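Local atomic coordinates of KLLA0F20702p (Kluyveromyces lactis, PDB entry 5Y5A), a protein that appears to be the yeast telomerase subunit Est1, which probably helps recruit telomerase to telomeres through its interaction with Cdc13. Residues A254-V259 against D364-I369. Numbering follows the deposited sequence.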
loop_
_atom_site.group_PDB
_atom_site.type_symbol
_atom_site.label_atom_id
_atom_site.label_comp_id
_atom_site.label_asym_id
_atom_site.label_seq_id
_atom_site.Cartn_x
_atom_site.Cartn_y
_atom_site.Cartn_z
ATOM N N ALA A 254 3.396 -1.449 -8.928
ATOM C CA ALA A 254 1.978 -1.681 -9.214
ATOM C C ALA A 254 1.452 -2.879 -8.434
ATOM O O ALA A 254 0.414 -2.802 -7.758
ATOM C CB ALA A 254 1.752 -1.877 -10.733
ATOM N N ALA A 255 2.182 -3.988 -8.522
ATOM C CA ALA A 255 1.851 -5.203 -7.783
ATOM C C ALA A 255 1.739 -4.923 -6.293
ATOM O O ALA A 255 0.806 -5.376 -5.634
ATOM C CB ALA A 255 2.907 -6.287 -8.036
ATOM N N TYR A 256 2.705 -4.181 -5.762
ATOM C CA TYR A 256 2.709 -3.844 -4.345
ATOM C C TYR A 256 1.462 -3.043 -3.962
ATOM O O TYR A 256 0.789 -3.355 -2.982
ATOM C CB TYR A 256 3.981 -3.066 -3.982
ATOM C CG TYR A 256 3.925 -2.453 -2.604
ATOM C CD1 TYR A 256 3.928 -3.250 -1.463
ATOM C CD2 TYR A 256 3.853 -1.076 -2.444
ATOM C CE1 TYR A 256 3.865 -2.686 -0.199
ATOM C CE2 TYR A 256 3.793 -0.506 -1.189
ATOM C CZ TYR A 256 3.798 -1.309 -0.074
ATOM O OH TYR A 256 3.736 -0.718 1.167
ATOM N N GLN A 257 1.149 -2.021 -4.752
ATOM C CA GLN A 257 -0.036 -1.208 -4.507
ATOM C C GLN A 257 -1.312 -2.037 -4.655
ATOM O O GLN A 257 -2.270 -1.860 -3.896
ATOM C CB GLN A 257 -0.058 -0.012 -5.458
ATOM C CG GLN A 257 1.061 0.995 -5.192
ATOM C CD GLN A 257 0.831 1.817 -3.930
ATOM O OE1 GLN A 257 -0.308 2.128 -3.568
ATOM N NE2 GLN A 257 1.912 2.174 -3.258
ATOM N N PHE A 258 -1.324 -2.944 -5.627
ATOM C CA PHE A 258 -2.467 -3.844 -5.788
ATOM C C PHE A 258 -2.643 -4.741 -4.561
ATOM O O PHE A 258 -3.765 -5.023 -4.147
ATOM C CB PHE A 258 -2.321 -4.707 -7.051
ATOM C CG PHE A 258 -2.385 -3.920 -8.341
ATOM C CD1 PHE A 258 -2.991 -2.669 -8.382
ATOM C CD2 PHE A 258 -1.832 -4.429 -9.511
ATOM C CE1 PHE A 258 -3.054 -1.939 -9.573
ATOM C CE2 PHE A 258 -1.889 -3.706 -10.702
ATOM C CZ PHE A 258 -2.499 -2.457 -10.730
ATOM N N VAL A 259 -1.531 -5.191 -3.987
ATOM C CA VAL A 259 -1.584 -6.043 -2.804
ATOM C C VAL A 259 -2.090 -5.243 -1.612
ATOM O O VAL A 259 -2.933 -5.714 -0.862
ATOM C CB VAL A 259 -0.205 -6.648 -2.482
ATOM C CG1 VAL A 259 -0.197 -7.246 -1.082
ATOM C CG2 VAL A 259 0.151 -7.711 -3.518
ATOM N N ASP A 364 9.759 -4.840 -1.337
ATOM C CA ASP A 364 9.729 -6.247 -1.712
ATOM C C ASP A 364 9.296 -7.141 -0.548
ATOM O O ASP A 364 8.540 -8.089 -0.739
ATOM C CB ASP A 364 11.105 -6.697 -2.218
ATOM C CG ASP A 364 11.364 -6.301 -3.665
ATOM O OD1 ASP A 364 10.567 -5.528 -4.246
ATOM O OD2 ASP A 364 12.390 -6.763 -4.217
ATOM N N LEU A 365 9.793 -6.828 0.649
ATOM C CA LEU A 365 9.441 -7.567 1.858
ATOM C C LEU A 365 7.942 -7.509 2.135
ATOM O O LEU A 365 7.297 -8.537 2.329
ATOM C CB LEU A 365 10.223 -7.024 3.060
ATOM C CG LEU A 365 9.783 -7.554 4.425
ATOM C CD1 LEU A 365 10.190 -9.009 4.614
ATOM C CD2 LEU A 365 10.335 -6.685 5.558
ATOM N N ILE A 366 7.380 -6.307 2.129
ATOM C CA ILE A 366 5.950 -6.149 2.388
ATOM C C ILE A 366 5.077 -6.767 1.291
ATOM O O ILE A 366 4.073 -7.426 1.588
ATOM C CB ILE A 366 5.585 -4.676 2.546
ATOM C CG1 ILE A 366 6.425 -4.058 3.668
ATOM C CG2 ILE A 366 4.098 -4.525 2.849
ATOM C CD1 ILE A 366 6.574 -2.566 3.527
ATOM N N LEU A 367 5.455 -6.556 0.031
ATOM C CA LEU A 367 4.774 -7.208 -1.087
ATOM C C LEU A 367 4.709 -8.726 -0.868
ATOM O O LEU A 367 3.653 -9.342 -0.998
ATOM C CB LEU A 367 5.489 -6.899 -2.399
ATOM C CG LEU A 367 5.129 -7.740 -3.625
ATOM C CD1 LEU A 367 3.703 -7.440 -4.105
ATOM C CD2 LEU A 367 6.126 -7.494 -4.745
ATOM N N LEU A 368 5.852 -9.306 -0.513
ATOM C CA LEU A 368 5.986 -10.743 -0.311
ATOM C C LEU A 368 5.131 -11.254 0.847
ATOM O O LEU A 368 4.431 -12.265 0.716
ATOM C CB LEU A 368 7.458 -11.092 -0.070
ATOM C CG LEU A 368 7.792 -12.575 0.036
ATOM C CD1 LEU A 368 7.417 -13.287 -1.263
ATOM C CD2 LEU A 368 9.269 -12.763 0.382
ATOM N N ILE A 369 5.190 -10.562 1.983
ATOM C CA ILE A 369 4.344 -10.906 3.132
ATOM C C ILE A 369 2.871 -10.854 2.732
ATOM O O ILE A 369 2.112 -11.793 2.973
ATOM C CB ILE A 369 4.600 -9.960 4.328
ATOM C CG1 ILE A 369 5.858 -10.398 5.074
ATOM C CG2 ILE A 369 3.403 -9.953 5.301
ATOM C CD1 ILE A 369 6.378 -9.372 6.065
#
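L367 and Y256 lie against each other where helix 251-263 crosses helix 339-379, the two short axes approaching to 9.4 Å at 48°, with no hydrogen bond between them. The pair illustrates how a single leucine methyl can join two crossing helices by packing against several residues of the other one. CB of L367 stands 4.1 Å from CD1 of the Y256 ring, while the backbone N of L367 approaches that same ring atom obliquely. A chi1 of 166° sets CG of L367 anti to the backbone N, and a chi2 of 69° then brings L367 CD1 against helix 251-263. L367 CD1 lies 3.7 Å from CA of Y256 and 3.6 Å from CG2 of V259, whose side chain crosses the leucine at about a right angle; CB of A255, one turn before V259, is a looser neighbour of L367 CD1 at 4.2 Å. Both helices belong to the Est1 DNA/RNA binding domain, a family of the TPR clan, and the meeting joins an early helix of that region to a long later one in the buried, largely helical interior. I317, from a nearby loop, also touches L367. Farther along the tyrosine, the ring presents its edge to I366: I366 CG2 lies near the plane of the Y256 ring, 3.6 Å from Y256 CE1. Y256 OH passes 4.1 Å from CD1 of I366, a purely van der Waals approach, and is hydrogen-bonded to NH1 of R260 on the same helix. Beyond the tyrosine, I366 also packs on L488 and F491.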